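Local coordinates for BauA (Acinetobacter baumannii, PDB 6HCP), which probably carries iron bound to the siderophore preacinetobactin across the outer membrane of Acinetobacter baumannii as a TonB-dependent receptor, at residues G40-A44 against I65-Y71; F186-V192 against R205-R211; Q621-S627 against V654-T660; H665-A671 against M699-D705. All blocks are in the same frame, centred on the assembly; numbering follows the deposited sequence. Where two conformers were deposited one is given.

Overall arrangement
Contact 1 belongs to the plug; contacts 2, 3 and 4 are antiparallel strand pairs of the barrel around it. Contact 1 is mostly buried and is held by two backbone bonds and a threonine hydroxyl. The barrel pairs are partly buried, each with one polar, plug-facing side and one side that meets detergent. Contacts 3 and 4 are neighbours: strands 645-662 and 665-674 pair directly, and the centres lie about 10 Å apart. Contact 2 has its salt bridge between the two strands. In contacts 3 and 4 an arginine finds its acidic partner outside the pair, and contact 4 adds bridging waters. Contact 1 touches both contacts 3 and 4 through Lys70, which lies beside Arg657 and Arg670.

Contact 1 of 4, residues G40-A44 against I65-Y71. With EDO (1,2-ethanediol), chain U; EDO (1,2-ethanediol), chain H; EDO (1,2-ethanediol), chain I.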
# COMPACT_ATOMS: atom_id res chain seq x y z
N GLY A 40 12.10 24.84 15.77
CA GLY A 40 11.40 23.98 14.83
C GLY A 40 10.82 24.74 13.65
O GLY A 40 10.57 24.15 12.61
N GLY A 41 10.44 26.01 13.86
CA GLY A 41 9.95 26.86 12.80
C GLY A 41 8.47 26.63 12.46
O GLY A 41 7.96 27.28 11.55
N GLN A 42 7.77 25.79 13.23
CA GLN A 42 6.40 25.41 12.83
C GLN A 42 5.32 26.08 13.69
O GLN A 42 4.16 26.16 13.27
CB GLN A 42 6.30 23.88 12.80
CG GLN A 42 7.09 23.33 11.61
CD GLN A 42 7.22 21.83 11.65
OE1 GLN A 42 7.10 21.25 12.73
NE2 GLN A 42 7.31 21.22 10.47
N VAL A 43 5.73 26.62 14.84
CA VAL A 43 4.85 27.29 15.77
C VAL A 43 5.47 28.64 16.14
O VAL A 43 6.70 28.77 16.22
CB VAL A 43 4.67 26.39 17.00
CG1 VAL A 43 4.14 27.14 18.21
CG2 VAL A 43 3.79 25.20 16.66
N ALA A 44 4.62 29.64 16.35
CA ALA A 44 5.07 30.99 16.74
C ALA A 44 4.96 31.16 18.26
O ALA A 44 4.29 30.40 18.95
CB ALA A 44 4.26 32.02 16.00
N ILE A 65 -2.35 28.38 20.48
CA ILE A 65 -1.27 27.89 19.62
C ILE A 65 -1.33 28.64 18.30
O ILE A 65 -2.41 29.03 17.85
CB ILE A 65 -1.35 26.36 19.42
CG1 ILE A 65 -0.15 25.86 18.62
CG2 ILE A 65 -2.66 25.97 18.75
CD1 ILE A 65 0.45 24.59 19.13
N SER A 66 -0.15 28.94 17.74
CA SER A 66 -0.08 29.58 16.44
C SER A 66 0.85 28.79 15.52
O SER A 66 2.01 28.60 15.84
CB SER A 66 0.41 30.99 16.59
OG SER A 66 0.63 31.59 15.32
N TYR A 67 0.30 28.36 14.39
CA TYR A 67 1.05 27.60 13.37
C TYR A 67 1.58 28.57 12.32
O TYR A 67 0.87 29.47 11.87
CB TYR A 67 0.15 26.57 12.71
CG TYR A 67 -0.48 25.60 13.67
CD1 TYR A 67 0.25 24.54 14.20
CD2 TYR A 67 -1.80 25.75 14.09
CE1 TYR A 67 -0.29 23.70 15.15
CE2 TYR A 67 -2.35 24.90 15.05
CZ TYR A 67 -1.62 23.81 15.49
OH TYR A 67 -2.12 23.01 16.49
N THR A 68 2.80 28.30 11.85
CA THR A 68 3.43 29.14 10.80
C THR A 68 3.06 28.63 9.41
O THR A 68 2.69 27.47 9.21
CB THR A 68 4.96 29.20 10.97
OG1 THR A 68 5.47 27.89 10.70
CG2 THR A 68 5.38 29.63 12.36
N ASP A 69 3.29 29.50 8.43
CA ASP A 69 3.14 29.16 7.04
C ASP A 69 4.11 28.02 6.65
O ASP A 69 3.79 27.27 5.75
CB ASP A 69 3.27 30.38 6.13
CG ASP A 69 4.54 31.21 6.28
OD1 ASP A 69 5.22 31.13 7.32
OD2 ASP A 69 4.85 31.93 5.33
N LYS A 70 5.25 27.90 7.33
CA LYS A 70 6.17 26.79 7.07
C LYS A 70 5.49 25.46 7.42
O LYS A 70 5.53 24.49 6.65
CB LYS A 70 7.49 26.98 7.83
CG LYS A 70 8.50 25.83 7.69
CD LYS A 70 8.77 25.42 6.25
CE LYS A 70 10.07 24.66 6.03
NZ LYS A 70 10.15 23.43 6.87
N TYR A 71 4.79 25.42 8.57
CA TYR A 71 4.02 24.22 8.96
C TYR A 71 2.93 23.90 7.93
O TYR A 71 2.78 22.77 7.49
CB TYR A 71 3.41 24.37 10.35
CG TYR A 71 2.69 23.14 10.85
CD1 TYR A 71 3.38 21.97 11.11
CD2 TYR A 71 1.32 23.14 11.01
CE1 TYR A 71 2.74 20.85 11.61
CE2 TYR A 71 0.66 22.03 11.52
CZ TYR A 71 1.37 20.88 11.82
OH TYR A 71 0.72 19.77 12.30
C1 EDO U . 7.90 22.41 16.11
O1 EDO U . 6.90 21.57 16.74
C2 EDO U . 7.57 23.85 16.46
O2 EDO U . 8.20 24.75 15.58
C1 EDO H . 1.37 30.95 20.94
O1 EDO H . 1.37 31.50 22.27
C2 EDO H . 1.94 29.54 20.94
O2 EDO H . 1.88 28.98 19.60
C1 EDO I . 6.52 18.37 14.34
O1 EDO I . 6.41 19.83 14.55
C2 EDO I . 5.22 17.72 13.86
O2 EDO I . 4.91 18.02 12.50
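Thr68 turns its hydroxyl between its own backbone N and carbonyl carbon (chi1 67°), and this aims OG1 at the loop residue Gly41. OG1 donates to Gly41 O at 2.7 Å, in the carbonyl plane and on a lone pair. Thr68 OG1 also caps helix 69-75, accepting a weak bond from Tyr71 N. Tyr71 CG stands anti to the backbone N (chi1 -176°), which sets the ring crosswise to Gln42. Gln42 CB lies 3.8 Å from Tyr71 CB, and the amide and ring planes are 76° apart. The Gln42 amide meets the ring at its edge, and NE2 goes on to Asp74. Two backbone bonds complete the join. Thr68 N donates to Gln42 O at 2.9 Å, and Ala44 N reaches Ser66 O at 2.9 Å. Val43 and Tyr67 form a single beta bridge between them. Strand 64-68 is an edge strand of the plug sheet within this chain, and the loop 40-44 lies along it. Phe568 and Met578 of the barrel wall pack on this region. The Thr68 hydroxyl thus gives its hydrogen to the loop and accepts a weak bond from the helix start, so one side chain serves both.

Contact 2 of 4, residues F186-V192 against R205-R211; sequences FGGHVDV and RINGMYR. With C8E ((hydroxyethyloxy)tri(ethyloxy)octane), chain B; C8E ((hydroxyethyloxy)tri(ethyloxy)octane), chain C.
Asp191 and Arg205 face each other side-on, with carboxylate and guanidinium planes only 19° apart. Arg205 NE meets Asp191 OD1 at 2.9 Å, and Arg205 NH2 meets Asp191 OD2 at 2.9 Å. Both bonds are almost straight and use the syn sides of the carboxylate. The Arg205 chain bends at chi2 (102°), which turns the guanidinium across to the neighbouring strand. Asn207 lies alongside Asp191 and points the same way. Its OD1 accepts from His189 NE2 at 2.8 Å. That donor comes in the plane of the amide, on a lone pair, and the imidazole is nearly coplanar with the amide. The His189 ring also sets its edge toward Gly208 O, with CD2 at 3.3 Å. These groups share the sheet face that looks toward the plug, where Lys166 makes a second salt bridge to Asp191 OD2. The two strands form an antiparallel hairpin of the transmembrane beta barrel, strands 184-196 and 202-212. On the other face, Val192 CG2 packs on Ile206 CB at 3.7 Å. Detergent lies along this face near Gly208, and a second detergent molecule puts C5 over the centre of the Phe186 ring. Near the other end Gly187 and Arg211 pair closely, with Gly187 CA 3.6 Å from Arg211 CB. The Arg211 guanidinium turns from Gly187 to Ser131 and Glu133.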
# COMPACT_ATOMS: atom_id res chain seq x y z
N PHE A 186 -3.99 18.46 -9.96
CA PHE A 186 -2.77 19.20 -10.19
C PHE A 186 -3.02 20.67 -9.89
O PHE A 186 -4.06 21.21 -10.22
CB PHE A 186 -2.31 19.06 -11.64
CG PHE A 186 -1.88 17.66 -11.97
CD1 PHE A 186 -0.60 17.23 -11.64
CD2 PHE A 186 -2.77 16.77 -12.53
CE1 PHE A 186 -0.22 15.92 -11.88
CE2 PHE A 186 -2.36 15.47 -12.82
CZ PHE A 186 -1.11 15.05 -12.46
N GLY A 187 -1.97 21.35 -9.42
CA GLY A 187 -2.11 22.76 -9.14
C GLY A 187 -0.78 23.47 -9.08
O GLY A 187 0.30 22.88 -9.21
N GLY A 188 -0.88 24.78 -8.84
CA GLY A 188 0.28 25.57 -8.58
C GLY A 188 -0.07 26.75 -7.71
O GLY A 188 -1.23 27.19 -7.68
N HIS A 189 0.97 27.30 -7.10
CA HIS A 189 0.87 28.40 -6.18
C HIS A 189 2.08 29.31 -6.37
O HIS A 189 3.22 28.87 -6.24
CB HIS A 189 0.79 27.86 -4.75
CG HIS A 189 0.93 28.90 -3.69
ND1 HIS A 189 1.52 28.63 -2.47
CD2 HIS A 189 0.50 30.19 -3.64
CE1 HIS A 189 1.50 29.72 -1.72
NE2 HIS A 189 0.82 30.67 -2.41
N VAL A 190 1.80 30.59 -6.66
CA VAL A 190 2.81 31.62 -6.73
C VAL A 190 2.66 32.56 -5.53
O VAL A 190 1.54 32.92 -5.16
CB VAL A 190 2.69 32.40 -8.05
CG1 VAL A 190 3.47 33.71 -8.01
CG2 VAL A 190 3.11 31.55 -9.24
N ASP A 191 3.80 32.88 -4.91
CA ASP A 191 3.89 33.76 -3.76
C ASP A 191 5.01 34.76 -4.04
O ASP A 191 6.17 34.36 -4.19
CB ASP A 191 4.16 32.97 -2.48
CG ASP A 191 4.06 33.78 -1.20
OD1 ASP A 191 3.75 35.00 -1.29
OD2 ASP A 191 4.23 33.19 -0.11
N VAL A 192 4.67 36.05 -4.17
CA VAL A 192 5.66 37.09 -4.54
C VAL A 192 5.51 38.29 -3.61
O VAL A 192 4.39 38.71 -3.30
CB VAL A 192 5.51 37.52 -6.01
CG1 VAL A 192 5.73 36.36 -6.96
CG2 VAL A 192 4.18 38.18 -6.29
N ARG A 205 2.41 42.07 -1.25
CA ARG A 205 2.56 40.59 -1.22
C ARG A 205 1.36 39.96 -1.93
O ARG A 205 0.21 40.25 -1.62
CB ARG A 205 2.72 40.13 0.23
CG ARG A 205 2.89 38.63 0.40
CD ARG A 205 4.32 38.21 0.65
NE ARG A 205 4.44 36.77 0.87
CZ ARG A 205 4.94 36.23 1.96
NH1 ARG A 205 5.24 36.99 3.00
NH2 ARG A 205 5.13 34.92 2.02
N ILE A 206 1.62 39.14 -2.95
CA ILE A 206 0.59 38.61 -3.81
C ILE A 206 0.69 37.08 -3.79
O ILE A 206 1.77 36.53 -3.95
CB ILE A 206 0.73 39.17 -5.24
CG1 ILE A 206 0.65 40.69 -5.28
CG2 ILE A 206 -0.30 38.56 -6.16
CD1 ILE A 206 1.09 41.27 -6.60
N ASN A 207 -0.46 36.40 -3.64
CA ASN A 207 -0.51 34.95 -3.77
C ASN A 207 -1.56 34.61 -4.81
O ASN A 207 -2.63 35.21 -4.85
CB ASN A 207 -0.79 34.27 -2.42
CG ASN A 207 0.40 34.24 -1.51
OD1 ASN A 207 1.10 33.23 -1.42
ND2 ASN A 207 0.66 35.35 -0.82
N GLY A 208 -1.23 33.62 -5.65
CA GLY A 208 -2.17 33.06 -6.59
C GLY A 208 -2.06 31.55 -6.61
O GLY A 208 -0.97 31.01 -6.52
N MET A 209 -3.20 30.87 -6.54
CA MET A 209 -3.24 29.40 -6.46
C MET A 209 -4.41 28.89 -7.29
O MET A 209 -5.48 29.52 -7.41
CB MET A 209 -3.34 28.95 -5.00
CG MET A 209 -3.51 27.43 -4.80
SD MET A 209 -5.19 26.91 -5.08
CE MET A 209 -6.04 27.58 -3.65
N TYR A 210 -4.16 27.79 -8.00
CA TYR A 210 -5.19 27.09 -8.72
C TYR A 210 -4.88 25.60 -8.59
O TYR A 210 -3.75 25.20 -8.74
CB TYR A 210 -5.23 27.48 -10.20
CG TYR A 210 -6.30 26.77 -11.00
CD1 TYR A 210 -7.63 26.99 -10.72
CD2 TYR A 210 -6.00 25.83 -11.97
CE1 TYR A 210 -8.64 26.32 -11.38
CE2 TYR A 210 -7.00 25.13 -12.63
CZ TYR A 210 -8.33 25.40 -12.36
OH TYR A 210 -9.37 24.75 -12.98
N ARG A 211 -5.91 24.80 -8.32
CA ARG A 211 -5.75 23.37 -8.48
C ARG A 211 -7.08 22.76 -8.89
O ARG A 211 -8.15 23.29 -8.60
CB ARG A 211 -5.13 22.73 -7.23
CG ARG A 211 -5.90 22.94 -5.95
CD ARG A 211 -5.11 22.36 -4.78
NE ARG A 211 -5.83 22.70 -3.58
CZ ARG A 211 -5.53 23.71 -2.78
NH1 ARG A 211 -6.36 24.00 -1.79
NH2 ARG A 211 -4.36 24.33 -2.89
C1 C8E B . -12.09 32.87 -9.22
C2 C8E B . -11.20 32.89 -7.99
C3 C8E B . -9.85 33.58 -8.22
C4 C8E B . -9.09 32.99 -9.40
C5 C8E B . -7.62 33.43 -9.40
C6 C8E B . -6.74 32.41 -10.11
C7 C8E B . -5.26 32.70 -9.92
C8 C8E B . -4.41 31.70 -10.70
O9 C8E B . -3.12 31.52 -10.08
C10 C8E B . -2.30 30.55 -10.73
C11 C8E B . -0.87 30.75 -10.27
O12 C8E B . -0.20 29.50 -10.26
C1 C8E C . 4.12 17.22 -15.51
C2 C8E C . 3.30 15.96 -15.53
C3 C8E C . 1.87 16.18 -15.04
C4 C8E C . 1.25 17.42 -15.66
C5 C8E C . -0.27 17.39 -15.60
C6 C8E C . -0.83 18.64 -16.27
C7 C8E C . -2.29 18.93 -15.91
C8 C8E C . -3.20 17.78 -16.32
O9 C8E C . -4.20 18.24 -17.23

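Contact 3 of 4, residues Q621-S627 against V654-T660; sequences QGTLTLS and VGARYST. With EDO (1,2-ethanediol), chain K.
Strands 622-637 and 645-662 form an antiparallel hairpin of the transmembrane barrel. Within it Thr625 and Arg657 are a hydrogen-bonded pair whose side chains run side by side, pointing the same way. Thr625 N donates to Arg657 O at 2.7 Å, and Arg657 N returns a bond to Thr625 O. Thr625 CG2 lies over one face of the guanidinium, toward its rim, 3.7 Å from Arg657 NH1. The methyl gets there because it is anti to the Thr625 backbone N, which leaves OG1 to bond Asp616. The arginine chain bends at chi3 (68°), and NH1 makes a salt bridge to Glu614. Its NH2 donates to O1 of an ethanediol at 2.8 Å. The other oxygen of that molecule, O2, shares a hydrogen bond with Ser627 OG at 2.8 Å, so this molecule, probably from the crystallisation liquor, bridges the two strands here.

The opposite face carries Leu624, Leu626, Ala656 and Tyr658. Leu626 CD2 touches Ala656 CB at 3.9 Å. The Tyr658 ring passes along the backbone of the first strand, with CD1 3.4 Å from Thr623 O and the Leu624 N near the ring edge. Its hydroxyl bonds Val619 O. Detergent touches Tyr658 and Val654, and Trp615 of the second subunit meets the Tyr658 ring. The pair therefore separates its chemistry by face. Glu614 probably offsets much of the arginine charge on the inner side, and the outer side offers carbon and aromatic surface to the lipid-like surroundings.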
# COMPACT_ATOMS: atom_id res chain seq x y z
N GLN A 621 23.97 17.63 -0.45
CA GLN A 621 23.93 19.06 -0.17
C GLN A 621 22.48 19.48 0.15
O GLN A 621 21.91 20.35 -0.52
CB GLN A 621 24.50 19.84 -1.35
CG GLN A 621 25.96 19.52 -1.62
CD GLN A 621 26.69 20.66 -2.30
OE1 GLN A 621 26.24 21.20 -3.31
NE2 GLN A 621 27.83 21.04 -1.74
N GLY A 622 21.91 18.88 1.19
CA GLY A 622 20.57 19.26 1.66
C GLY A 622 20.17 18.52 2.92
O GLY A 622 20.94 17.77 3.51
N THR A 623 18.92 18.75 3.34
CA THR A 623 18.39 18.17 4.55
C THR A 623 17.20 17.29 4.18
O THR A 623 16.28 17.74 3.49
CB THR A 623 17.96 19.24 5.55
OG1 THR A 623 19.09 20.07 5.81
CG2 THR A 623 17.45 18.64 6.84
N LEU A 624 17.29 16.02 4.57
CA LEU A 624 16.20 15.09 4.44
C LEU A 624 15.44 15.08 5.76
O LEU A 624 16.04 14.98 6.82
CB LEU A 624 16.73 13.69 4.11
CG LEU A 624 15.66 12.59 4.16
CD1 LEU A 624 14.67 12.73 3.02
CD2 LEU A 624 16.31 11.21 4.14
N THR A 625 14.11 15.26 5.67
CA THR A 625 13.22 15.12 6.81
C THR A 625 12.27 13.94 6.58
O THR A 625 11.67 13.82 5.52
CB THR A 625 12.38 16.39 7.02
OG1 THR A 625 13.26 17.51 7.11
CG2 THR A 625 11.51 16.32 8.26
N LEU A 626 12.15 13.09 7.59
CA LEU A 626 11.14 12.06 7.61
C LEU A 626 10.09 12.46 8.66
O LEU A 626 10.43 12.93 9.74
CB LEU A 626 11.78 10.72 7.97
CG LEU A 626 12.85 10.23 6.98
CD1 LEU A 626 13.42 8.88 7.40
CD2 LEU A 626 12.28 10.14 5.58
N SER A 627 8.82 12.22 8.33
CA SER A 627 7.75 12.62 9.23
C SER A 627 6.77 11.46 9.42
O SER A 627 6.51 10.68 8.49
CB SER A 627 7.06 13.87 8.74
OG SER A 627 6.22 13.59 7.64
N VAL A 654 2.41 9.48 6.95
CA VAL A 654 3.88 9.55 6.82
C VAL A 654 4.24 10.58 5.76
O VAL A 654 3.48 10.85 4.84
CB VAL A 654 4.47 8.18 6.45
CG1 VAL A 654 4.35 7.21 7.61
CG2 VAL A 654 3.85 7.62 5.19
N GLY A 655 5.48 11.07 5.84
CA GLY A 655 5.94 11.99 4.85
C GLY A 655 7.46 12.02 4.76
O GLY A 655 8.15 11.59 5.67
N ALA A 656 7.94 12.64 3.68
CA ALA A 656 9.35 12.96 3.55
C ALA A 656 9.48 14.31 2.86
O ALA A 656 8.67 14.68 1.99
CB ALA A 656 10.08 11.86 2.79
N ARG A 657 10.54 15.03 3.23
CA ARG A 657 10.85 16.32 2.68
C ARG A 657 12.36 16.38 2.39
O ARG A 657 13.14 15.91 3.19
CB ARG A 657 10.46 17.40 3.69
CG ARG A 657 10.68 18.84 3.26
CD ARG A 657 9.88 19.79 4.15
NE ARG A 657 10.36 19.86 5.53
CZ ARG A 657 9.68 19.48 6.62
NH1 ARG A 657 10.18 19.76 7.80
NH2 ARG A 657 8.59 18.75 6.53
N TYR A 658 12.71 17.00 1.27
CA TYR A 658 14.12 17.22 0.93
C TYR A 658 14.28 18.68 0.53
O TYR A 658 13.68 19.14 -0.44
CB TYR A 658 14.59 16.30 -0.21
CG TYR A 658 16.08 16.37 -0.45
CD1 TYR A 658 16.97 16.06 0.57
CD2 TYR A 658 16.60 16.86 -1.63
CE1 TYR A 658 18.34 16.21 0.40
CE2 TYR A 658 17.97 16.97 -1.83
CZ TYR A 658 18.85 16.65 -0.81
OH TYR A 658 20.20 16.76 -0.99
N SER A 659 15.10 19.40 1.30
CA SER A 659 15.39 20.81 1.05
C SER A 659 16.85 20.97 0.64
O SER A 659 17.75 20.47 1.31
CB SER A 659 15.06 21.65 2.26
OG SER A 659 15.95 21.36 3.32
N THR A 660 17.06 21.64 -0.50
CA THR A 660 18.39 21.80 -1.08
C THR A 660 18.43 23.12 -1.87
O THR A 660 17.50 23.92 -1.78
CB THR A 660 18.74 20.56 -1.92
OG1 THR A 660 20.12 20.62 -2.27
CG2 THR A 660 17.90 20.44 -3.18
C1 EDO K . 6.52 16.90 3.84
O1 EDO K . 6.74 18.23 4.45
C2 EDO K . 6.87 15.84 4.90
O2 EDO K . 5.94 15.91 6.01

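Contact 4 of 4, residues H665-A671 against M699-D705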
# COMPACT_ATOMS: atom_id res chain seq x y z
N HIS A 665 19.52 28.45 -5.88
CA HIS A 665 18.06 28.68 -5.66
C HIS A 665 17.48 27.63 -4.71
O HIS A 665 17.52 26.43 -5.00
CB HIS A 665 17.33 28.71 -6.99
CG HIS A 665 17.67 29.88 -7.85
ND1 HIS A 665 16.87 31.00 -7.93
CD2 HIS A 665 18.73 30.11 -8.66
CE1 HIS A 665 17.41 31.87 -8.76
NE2 HIS A 665 18.54 31.34 -9.24
N PRO A 666 16.88 28.03 -3.56
CA PRO A 666 16.23 27.08 -2.66
C PRO A 666 15.14 26.27 -3.39
O PRO A 666 14.36 26.83 -4.15
CB PRO A 666 15.64 27.94 -1.53
CG PRO A 666 16.52 29.20 -1.54
CD PRO A 666 16.92 29.39 -2.99
N VAL A 667 15.20 24.95 -3.21
CA VAL A 667 14.22 24.01 -3.74
C VAL A 667 13.83 23.04 -2.61
O VAL A 667 14.69 22.56 -1.88
CB VAL A 667 14.77 23.23 -4.95
CG1 VAL A 667 13.82 22.13 -5.39
CG2 VAL A 667 15.07 24.16 -6.12
N THR A 668 12.51 22.79 -2.47
CA THR A 668 12.01 21.83 -1.50
C THR A 668 11.02 20.88 -2.17
O THR A 668 10.11 21.30 -2.89
CB THR A 668 11.35 22.52 -0.30
OG1 THR A 668 12.32 23.30 0.39
CG2 THR A 668 10.76 21.54 0.69
N PHE A 669 11.27 19.58 -1.98
CA PHE A 669 10.40 18.49 -2.41
C PHE A 669 9.66 17.94 -1.19
O PHE A 669 10.26 17.76 -0.14
CB PHE A 669 11.23 17.35 -3.01
CG PHE A 669 12.08 17.75 -4.20
CD1 PHE A 669 13.34 18.30 -4.00
CD2 PHE A 669 11.61 17.62 -5.48
CE1 PHE A 669 14.11 18.72 -5.09
CE2 PHE A 669 12.39 18.01 -6.57
CZ PHE A 669 13.62 18.57 -6.36
N ARG A 670 8.36 17.68 -1.34
CA ARG A 670 7.54 17.16 -0.26
C ARG A 670 6.67 16.02 -0.79
O ARG A 670 6.08 16.11 -1.88
CB ARG A 670 6.64 18.25 0.35
CG ARG A 670 7.39 19.33 1.10
CD ARG A 670 6.49 20.47 1.56
NE ARG A 670 7.19 21.40 2.43
CZ ARG A 670 7.55 22.63 2.07
NH1 ARG A 670 7.49 23.01 0.81
NH2 ARG A 670 7.98 23.46 3.00
N ALA A 671 6.56 14.98 0.02
CA ALA A 671 5.73 13.84 -0.25
C ALA A 671 5.01 13.48 1.06
O ALA A 671 5.67 13.36 2.08
CB ALA A 671 6.54 12.67 -0.76
N MET A 699 0.05 13.09 -1.57
CA MET A 699 0.29 14.49 -1.93
C MET A 699 1.77 14.70 -2.25
O MET A 699 2.65 14.26 -1.49
CB MET A 699 -0.10 15.43 -0.79
CG MET A 699 -1.60 15.38 -0.42
SD MET A 699 -2.00 16.67 0.77
CE MET A 699 -3.65 16.19 1.31
N LEU A 700 2.04 15.36 -3.38
CA LEU A 700 3.40 15.77 -3.76
C LEU A 700 3.44 17.28 -4.00
O LEU A 700 2.52 17.82 -4.59
CB LEU A 700 3.82 15.04 -5.03
CG LEU A 700 3.80 13.51 -4.96
CD1 LEU A 700 3.96 12.90 -6.34
CD2 LEU A 700 4.86 13.00 -4.00
N SER A 701 4.55 17.91 -3.62
CA SER A 701 4.78 19.27 -4.02
C SER A 701 6.27 19.52 -4.25
O SER A 701 7.12 18.91 -3.61
CB SER A 701 4.19 20.28 -3.06
OG SER A 701 4.88 20.31 -1.82
N VAL A 702 6.54 20.51 -5.11
CA VAL A 702 7.88 21.00 -5.39
C VAL A 702 7.84 22.53 -5.40
O VAL A 702 7.00 23.10 -6.10
CB VAL A 702 8.40 20.46 -6.73
CG1 VAL A 702 9.77 21.02 -7.07
CG2 VAL A 702 8.42 18.94 -6.75
N SER A 703 8.73 23.17 -4.63
CA SER A 703 8.83 24.61 -4.63
C SER A 703 10.22 25.04 -5.11
O SER A 703 11.22 24.39 -4.83
CB SER A 703 8.53 25.16 -3.27
OG SER A 703 9.62 24.96 -2.40
N TYR A 704 10.24 26.18 -5.80
CA TYR A 704 11.44 26.83 -6.30
C TYR A 704 11.37 28.33 -5.99
O TYR A 704 10.38 28.98 -6.33
CB TYR A 704 11.55 26.60 -7.81
CG TYR A 704 12.72 27.31 -8.46
CD1 TYR A 704 13.96 26.70 -8.56
CD2 TYR A 704 12.54 28.53 -9.11
CE1 TYR A 704 15.01 27.29 -9.25
CE2 TYR A 704 13.59 29.15 -9.77
CZ TYR A 704 14.83 28.54 -9.83
OH TYR A 704 15.88 29.16 -10.43
N ASP A 705 12.45 28.85 -5.38
CA ASP A 705 12.58 30.28 -5.07
C ASP A 705 13.43 30.97 -6.16
O ASP A 705 14.59 30.60 -6.38
CB ASP A 705 13.23 30.48 -3.71
CG ASP A 705 12.33 30.13 -2.53
OD1 ASP A 705 11.35 29.39 -2.74
OD2 ASP A 705 12.68 30.50 -1.42
O HOH W 1 11.87 26.72 -2.67
O HOH W 2 7.41 21.62 -1.67
O HOH W 3 8.26 25.72 0.00
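Tyr704 lays its hydroxyl over the centre of the His665 imidazole, with OH 3.2 Å from His665 CG. The two rings are nearly parallel, 14° apart, but slid so far that they barely overlap. His665 uses the edge of its ring for the backbone: ND1 donates to Asp705 O at 2.8 Å, and that oxygen lies in the ring plane. The His665 side chain reaches this carbonyl with CG beside its own backbone N (chi1 -68°). Farther along the same side of the sheet, Val667 CG2 meets the edge of the Tyr704 ring at CD1. Ala671 CB touches Leu700 CD2 at 3.7 Å. Detergent touches Phe669.

The other face is polar and wet. Arg670 extends along it toward the plug, where NH2 makes a salt bridge to Asp74. Its NH1 donates to two waters. One of these also bonds Thr668 O and Ser701 OG, and the other bonds Ser703 OG. The Thr668 methyl CG2 lies over the centre of the guanidinium, 3.6 Å above its plane. The antiparallel pair joins strand 665-674 to strand 697-705, the last of the barrel, which in turn pairs with strand 173-181 to close it. Residues 699-705 fall in the predicted TonB C-terminal box. Water thus links the serines of the last strand to an arginine that is itself tied to the plug.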